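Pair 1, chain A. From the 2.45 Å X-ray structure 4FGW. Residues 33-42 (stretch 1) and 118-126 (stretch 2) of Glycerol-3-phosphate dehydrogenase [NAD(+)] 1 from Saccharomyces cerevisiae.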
# COMPACT_ATOMS: atom_id res chain seq x y z
N LYS A 33 -3.93 -32.63 -28.09
CA LYS A 33 -4.38 -31.28 -28.45
C LYS A 33 -4.77 -30.42 -27.22
O LYS A 33 -4.10 -29.40 -27.02
CB LYS A 33 -5.44 -31.31 -29.57
CG LYS A 33 -6.07 -29.96 -29.94
CD LYS A 33 -5.12 -29.01 -30.68
CE LYS A 33 -5.78 -27.69 -31.02
NZ LYS A 33 -6.24 -26.96 -29.81
N PRO A 34 -5.78 -30.76 -26.38
CA PRO A 34 -6.06 -29.91 -25.20
C PRO A 34 -5.00 -30.11 -24.12
O PRO A 34 -4.30 -31.13 -24.12
CB PRO A 34 -7.45 -30.38 -24.73
CG PRO A 34 -7.92 -31.40 -25.74
CD PRO A 34 -6.69 -31.93 -26.40
N PHE A 35 -4.86 -29.13 -23.22
CA PHE A 35 -3.84 -29.17 -22.17
C PHE A 35 -4.21 -29.96 -20.92
O PHE A 35 -5.18 -29.63 -20.24
CB PHE A 35 -3.33 -27.76 -21.82
CG PHE A 35 -2.78 -26.97 -22.98
CD1 PHE A 35 -1.63 -27.39 -23.65
CD2 PHE A 35 -3.40 -25.80 -23.40
CE1 PHE A 35 -1.13 -26.66 -24.74
CE2 PHE A 35 -2.90 -25.07 -24.49
CZ PHE A 35 -1.76 -25.51 -25.15
N LYS A 36 -3.43 -31.02 -20.63
CA LYS A 36 -3.60 -31.86 -19.45
C LYS A 36 -2.86 -31.18 -18.30
O LYS A 36 -1.68 -30.84 -18.45
CB LYS A 36 -3.05 -33.27 -19.72
CG LYS A 36 -3.88 -34.37 -19.07
CD LYS A 36 -3.51 -35.76 -19.61
CE LYS A 36 -4.36 -36.19 -20.78
NZ LYS A 36 -4.02 -37.56 -21.23
N VAL A 37 -3.56 -30.92 -17.18
CA VAL A 37 -2.98 -30.22 -16.02
C VAL A 37 -2.81 -31.13 -14.80
O VAL A 37 -3.73 -31.86 -14.44
CB VAL A 37 -3.73 -28.90 -15.66
CG1 VAL A 37 -2.86 -27.97 -14.82
CG2 VAL A 37 -4.23 -28.17 -16.91
N THR A 38 -1.62 -31.07 -14.17
CA THR A 38 -1.29 -31.81 -12.95
C THR A 38 -0.76 -30.85 -11.89
O THR A 38 0.08 -29.99 -12.17
CB THR A 38 -0.33 -32.99 -13.24
OG1 THR A 38 -0.98 -33.92 -14.11
CG2 THR A 38 0.13 -33.71 -11.97
N VAL A 39 -1.26 -31.01 -10.66
CA VAL A 39 -0.84 -30.24 -9.49
C VAL A 39 -0.01 -31.14 -8.57
O VAL A 39 -0.49 -32.20 -8.15
CB VAL A 39 -2.06 -29.60 -8.75
CG1 VAL A 39 -1.61 -28.81 -7.52
CG2 VAL A 39 -2.86 -28.71 -9.69
N ILE A 40 1.24 -30.75 -8.30
CA ILE A 40 2.13 -31.48 -7.39
C ILE A 40 2.01 -30.74 -6.04
O ILE A 40 2.61 -29.67 -5.89
CB ILE A 40 3.60 -31.52 -7.93
CG1 ILE A 40 3.72 -32.07 -9.38
CG2 ILE A 40 4.55 -32.24 -6.96
CD1 ILE A 40 3.18 -33.48 -9.69
N GLY A 41 1.19 -31.26 -5.12
CA GLY A 41 0.99 -30.57 -3.85
C GLY A 41 0.19 -31.24 -2.76
O GLY A 41 0.76 -31.65 -1.74
N SER A 42 -1.15 -31.25 -2.92
CA SER A 42 -2.13 -31.86 -2.00
C SER A 42 -2.38 -31.25 -0.61
O SER A 42 -3.34 -31.65 0.06
CB SER A 42 -1.99 -33.38 -1.93
OG SER A 42 -0.86 -33.80 -1.18
N VAL A 118 1.81 -34.85 -19.49
CA VAL A 118 1.08 -33.80 -18.89
C VAL A 118 1.67 -32.63 -19.61
O VAL A 118 2.81 -32.67 -20.02
CB VAL A 118 1.46 -33.72 -17.44
CG1 VAL A 118 2.86 -33.23 -17.32
CG2 VAL A 118 0.50 -32.90 -16.67
N ASP A 119 0.89 -31.58 -19.75
CA ASP A 119 1.27 -30.40 -20.51
C ASP A 119 1.66 -29.29 -19.55
O ASP A 119 2.69 -28.65 -19.76
CB ASP A 119 0.14 -29.96 -21.45
CG ASP A 119 -0.18 -30.98 -22.53
OD1 ASP A 119 0.63 -31.12 -23.47
OD2 ASP A 119 -1.24 -31.63 -22.42
N ILE A 120 0.85 -29.08 -18.49
CA ILE A 120 1.09 -28.03 -17.48
C ILE A 120 1.24 -28.63 -16.08
O ILE A 120 0.33 -29.32 -15.60
CB ILE A 120 -0.01 -26.91 -17.53
CG1 ILE A 120 -0.28 -26.42 -18.98
CG2 ILE A 120 0.35 -25.74 -16.59
CD1 ILE A 120 -1.65 -25.74 -19.20
N ILE A 121 2.37 -28.33 -15.41
CA ILE A 121 2.61 -28.75 -14.03
C ILE A 121 2.49 -27.53 -13.11
O ILE A 121 3.15 -26.52 -13.35
CB ILE A 121 3.93 -29.55 -13.79
CG1 ILE A 121 3.97 -30.85 -14.61
CG2 ILE A 121 4.10 -29.87 -12.29
CD1 ILE A 121 5.33 -31.59 -14.62
N VAL A 122 1.64 -27.63 -12.08
CA VAL A 122 1.45 -26.57 -11.09
C VAL A 122 2.13 -27.08 -9.81
O VAL A 122 1.64 -28.04 -9.21
CB VAL A 122 -0.04 -26.18 -10.89
CG1 VAL A 122 -0.18 -25.04 -9.89
CG2 VAL A 122 -0.70 -25.81 -12.21
N PHE A 123 3.30 -26.52 -9.45
CA PHE A 123 4.01 -26.95 -8.25
C PHE A 123 3.46 -26.20 -7.06
O PHE A 123 3.43 -24.97 -7.06
CB PHE A 123 5.52 -26.72 -8.37
CG PHE A 123 6.20 -27.60 -9.38
CD1 PHE A 123 6.42 -27.15 -10.68
CD2 PHE A 123 6.64 -28.87 -9.04
CE1 PHE A 123 7.07 -27.96 -11.61
CE2 PHE A 123 7.29 -29.68 -9.97
CZ PHE A 123 7.51 -29.22 -11.25
N ASN A 124 2.98 -26.94 -6.06
CA ASN A 124 2.41 -26.35 -4.86
C ASN A 124 2.69 -27.22 -3.62
O ASN A 124 1.79 -27.75 -2.98
CB ASN A 124 0.92 -26.05 -5.05
CG ASN A 124 0.38 -24.96 -4.16
OD1 ASN A 124 -0.58 -24.27 -4.51
ND2 ASN A 124 0.99 -24.77 -3.00
N ILE A 125 3.96 -27.26 -3.22
CA ILE A 125 4.41 -28.01 -2.04
C ILE A 125 5.31 -27.13 -1.21
O ILE A 125 5.82 -26.17 -1.73
CB ILE A 125 5.26 -29.26 -2.42
CG1 ILE A 125 6.61 -28.85 -2.98
CG2 ILE A 125 4.56 -30.14 -3.39
CD1 ILE A 125 6.69 -28.98 -4.42
N PRO A 126 5.54 -27.47 0.05
CA PRO A 126 6.43 -26.62 0.87
C PRO A 126 7.87 -26.66 0.33
O PRO A 126 8.31 -27.68 -0.22
CB PRO A 126 6.34 -27.23 2.27
CG PRO A 126 5.17 -28.15 2.24
CD PRO A 126 5.05 -28.62 0.83

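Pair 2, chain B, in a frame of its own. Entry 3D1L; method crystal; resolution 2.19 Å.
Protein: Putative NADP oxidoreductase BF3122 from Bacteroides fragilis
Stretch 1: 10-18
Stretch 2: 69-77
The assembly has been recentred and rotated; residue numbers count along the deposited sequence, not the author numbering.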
# COMPACT_ATOMS: atom_id res chain seq x y z
N ASP B 10 -9.52 -24.79 -27.07
CA ASP B 10 -10.34 -24.56 -28.27
C ASP B 10 -11.74 -23.96 -27.99
O ASP B 10 -12.47 -23.70 -28.92
CB ASP B 10 -10.48 -25.83 -29.11
CG ASP B 10 -9.11 -26.40 -29.57
OD1 ASP B 10 -8.10 -25.65 -29.67
OD2 ASP B 10 -9.07 -27.62 -29.85
N THR B 11 -12.08 -23.75 -26.72
CA THR B 11 -13.36 -23.15 -26.31
C THR B 11 -13.47 -21.72 -26.82
O THR B 11 -12.63 -20.89 -26.46
CB THR B 11 -13.44 -23.11 -24.77
OG1 THR B 11 -13.25 -24.42 -24.26
CG2 THR B 11 -14.76 -22.55 -24.26
N PRO B 12 -14.47 -21.42 -27.68
CA PRO B 12 -14.61 -20.01 -28.06
C PRO B 12 -15.29 -19.22 -26.95
O PRO B 12 -16.35 -19.62 -26.46
CB PRO B 12 -15.47 -20.05 -29.34
CG PRO B 12 -16.26 -21.33 -29.25
CD PRO B 12 -15.45 -22.29 -28.38
N ILE B 13 -14.66 -18.13 -26.57
CA ILE B 13 -15.12 -17.32 -25.44
C ILE B 13 -15.52 -15.91 -25.90
O ILE B 13 -14.81 -15.30 -26.69
CB ILE B 13 -13.98 -17.22 -24.37
CG1 ILE B 13 -13.51 -18.63 -23.93
CG2 ILE B 13 -14.43 -16.34 -23.19
CD1 ILE B 13 -12.30 -18.65 -23.04
N VAL B 14 -16.66 -15.42 -25.39
CA VAL B 14 -17.06 -13.99 -25.56
C VAL B 14 -17.03 -13.26 -24.20
O VAL B 14 -17.44 -13.82 -23.16
CB VAL B 14 -18.45 -13.89 -26.21
CG1 VAL B 14 -18.99 -12.44 -26.23
CG2 VAL B 14 -18.42 -14.48 -27.64
N LEU B 15 -16.50 -12.04 -24.19
CA LEU B 15 -16.55 -11.21 -22.98
C LEU B 15 -17.59 -10.15 -23.16
O LEU B 15 -17.55 -9.40 -24.15
CB LEU B 15 -15.20 -10.56 -22.68
CG LEU B 15 -13.88 -11.34 -22.79
CD1 LEU B 15 -12.89 -10.52 -22.02
CD2 LEU B 15 -13.90 -12.72 -22.20
N ILE B 16 -18.53 -10.08 -22.21
CA ILE B 16 -19.55 -9.06 -22.18
C ILE B 16 -19.13 -8.13 -21.05
O ILE B 16 -19.36 -8.42 -19.85
CB ILE B 16 -21.01 -9.62 -21.95
CG1 ILE B 16 -21.43 -10.69 -22.99
CG2 ILE B 16 -22.02 -8.52 -21.93
CD1 ILE B 16 -21.36 -10.28 -24.46
N GLY B 17 -18.47 -7.04 -21.41
CA GLY B 17 -17.85 -6.17 -20.42
C GLY B 17 -16.33 -6.22 -20.56
O GLY B 17 -15.75 -7.30 -20.74
N ALA B 18 -15.68 -5.06 -20.48
CA ALA B 18 -14.27 -4.94 -20.81
C ALA B 18 -13.51 -4.12 -19.75
O ALA B 18 -12.50 -3.50 -20.09
CB ALA B 18 -14.10 -4.32 -22.20
N ALA B 69 -20.46 -18.88 -29.56
CA ALA B 69 -19.47 -19.23 -28.55
C ALA B 69 -20.03 -20.18 -27.49
O ALA B 69 -21.26 -20.28 -27.29
CB ALA B 69 -18.92 -17.95 -27.90
N LYS B 70 -19.12 -20.83 -26.79
CA LYS B 70 -19.42 -21.80 -25.75
C LYS B 70 -19.49 -21.14 -24.37
O LYS B 70 -20.23 -21.58 -23.49
CB LYS B 70 -18.34 -22.90 -25.78
CG LYS B 70 -18.32 -23.88 -24.63
CD LYS B 70 -19.55 -24.76 -24.53
CE LYS B 70 -19.57 -25.37 -23.11
NZ LYS B 70 -20.73 -26.26 -22.80
N LEU B 71 -18.72 -20.08 -24.19
CA LEU B 71 -18.64 -19.42 -22.90
C LEU B 71 -18.76 -17.91 -23.05
O LEU B 71 -18.02 -17.30 -23.83
CB LEU B 71 -17.34 -19.80 -22.17
CG LEU B 71 -17.15 -19.18 -20.78
CD1 LEU B 71 -18.19 -19.74 -19.81
CD2 LEU B 71 -15.73 -19.44 -20.23
N TYR B 72 -19.69 -17.34 -22.30
CA TYR B 72 -19.92 -15.92 -22.24
C TYR B 72 -19.60 -15.43 -20.83
O TYR B 72 -20.27 -15.80 -19.85
CB TYR B 72 -21.37 -15.63 -22.60
CG TYR B 72 -21.66 -15.94 -24.06
CD1 TYR B 72 -21.56 -14.93 -25.02
CD2 TYR B 72 -22.03 -17.23 -24.48
CE1 TYR B 72 -21.80 -15.18 -26.37
CE2 TYR B 72 -22.29 -17.49 -25.84
CZ TYR B 72 -22.17 -16.45 -26.76
OH TYR B 72 -22.40 -16.65 -28.07
N ILE B 73 -18.55 -14.61 -20.73
CA ILE B 73 -18.10 -14.08 -19.44
C ILE B 73 -18.61 -12.66 -19.27
O ILE B 73 -18.23 -11.76 -20.02
CB ILE B 73 -16.57 -14.09 -19.29
CG1 ILE B 73 -16.01 -15.52 -19.51
CG2 ILE B 73 -16.18 -13.51 -17.87
CD1 ILE B 73 -14.51 -15.61 -19.55
N VAL B 74 -19.52 -12.50 -18.32
CA VAL B 74 -20.24 -11.26 -18.15
C VAL B 74 -19.68 -10.52 -16.94
O VAL B 74 -19.70 -11.02 -15.82
CB VAL B 74 -21.77 -11.50 -18.06
CG1 VAL B 74 -22.54 -10.21 -17.98
CG2 VAL B 74 -22.25 -12.38 -19.26
N SER B 75 -19.13 -9.34 -17.22
CA SER B 75 -18.56 -8.46 -16.20
C SER B 75 -19.25 -7.11 -16.31
O SER B 75 -18.72 -6.18 -16.92
CB SER B 75 -17.06 -8.26 -16.45
OG SER B 75 -16.34 -9.46 -16.31
N LEU B 76 -20.44 -6.99 -15.76
CA LEU B 76 -21.18 -5.76 -15.89
C LEU B 76 -21.76 -5.36 -14.53
O LEU B 76 -21.99 -6.22 -13.67
CB LEU B 76 -22.29 -5.90 -16.94
CG LEU B 76 -21.95 -5.93 -18.45
CD1 LEU B 76 -23.22 -6.05 -19.32
CD2 LEU B 76 -21.13 -4.71 -18.89
N LYS B 77 -21.97 -4.05 -14.33
CA LYS B 77 -22.65 -3.55 -13.15
C LYS B 77 -24.07 -4.11 -13.09
O LYS B 77 -24.53 -4.77 -14.04
CB LYS B 77 -22.67 -2.02 -13.16
O HOH W 1 -16.27 -9.64 -19.18

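Both pairs are two parallel strands, each followed by a loop, and 14 central residues superpose with an RMSD of 0.6 Å over N, CA and C. In pair 1 the strand axes approach to 4.7 Å and cross at -20°; in pair 2 the values are 4.6 Å and -21°. Four bridges match one for one: Val A37 with Ile A120 corresponds to Ile B13 with Leu B71, and the series runs on to Ile A40 with Phe A123 and Ile B16 with Val B74.

The hydrogen-bond ladder repeats because the register does. In pair 1, Thr A38 N donates to Ile A120 O (3.0 Å), Val A122 N to Thr A38 O (2.8 Å), Ile A40 N to Val A122 O (2.9 Å) and Asn A124 N to Ile A40 O (2.8 Å). In pair 2 the equivalent bonds, Val B14 N to Leu B71 O, Ile B73 N to Val B14 O, Ile B16 N to Ile B73 O and Ser B75 N to Ile B16 O, are all 2.8 Å. At the entry, one carbonyl accepts twice in each pair. Lys A36 O receives Asp A119 N (3.0 Å) and Ile A120 N (3.1 Å); Pro B12 O receives Lys B70 N (3.0 Å) and, weakly, Leu B71 N (3.3 Å).

The same entry holds the sharpest chemical difference. Lys A36 N donates to Asp A119 OD2 at 2.9 Å and 178°, so a carboxylate extends the ladder by one bond. At the matched position Pro B12 has no amide hydrogen, and Lys B70 replaces the aspartate; its CB packs 3.9 Å from Pro B12 CD, while its end leads away.

On the face carrying Val A37, Val A39, Ile A120 and Val A122, three valines and an isoleucine, all beta-branched, meet across the strands: Val A37 CG1 lies 4.0 Å from Val A122 CG2. In pair 2 the longer Ile B73 fills the Val A122 position, and its CD1 reaches both Ile B13 CG2 (3.7 Å) and Leu B15 CD2 (4.0 Å).

On the other face, Ile A40 and Ile B16 are nearly identical, with side-chain centres 0.1 Å apart and chi1 and chi2 both m, yet their neighbours differ. Ile A40 CB approaches Phe A123 CD2 obliquely (4.2 Å), whereas Ile B16 CB meets Val B74 CG2 (4.0 Å). The aromatic residue sits two positions earlier in pair 2: Tyr B72, matched to Ile A121, brings CD1 to 3.5 Å from Val B14 CB. Polarity also changes here, because Thr A38 is matched by Val B14: Thr A38 OG1, hydrogen-bonded elsewhere in the structure, lies 3.1 Å from Val A118 CG2, while Val B14 CG2 packs on Ala B69 CB at 3.5 Å.

Both first strands lead into glycine, with a shared steric basis. An ideal CB on Gly A41 would lie 2.4 Å from Asn A124 O, and one on Gly B17 2.2 Å from Ser B75 O; both are clashes. Their backbones nonetheless differ, with phi/psi of -172/-76° and 113/137°. Gly A41 CA lies 3.6 Å from Ile A125 CG2 and Gly B17 CA 3.9 Å from Leu B76 CD2; in pair 2 an ideal CB on Gly B17 would also be tight against Leu B76 CD2, at 3.4 Å.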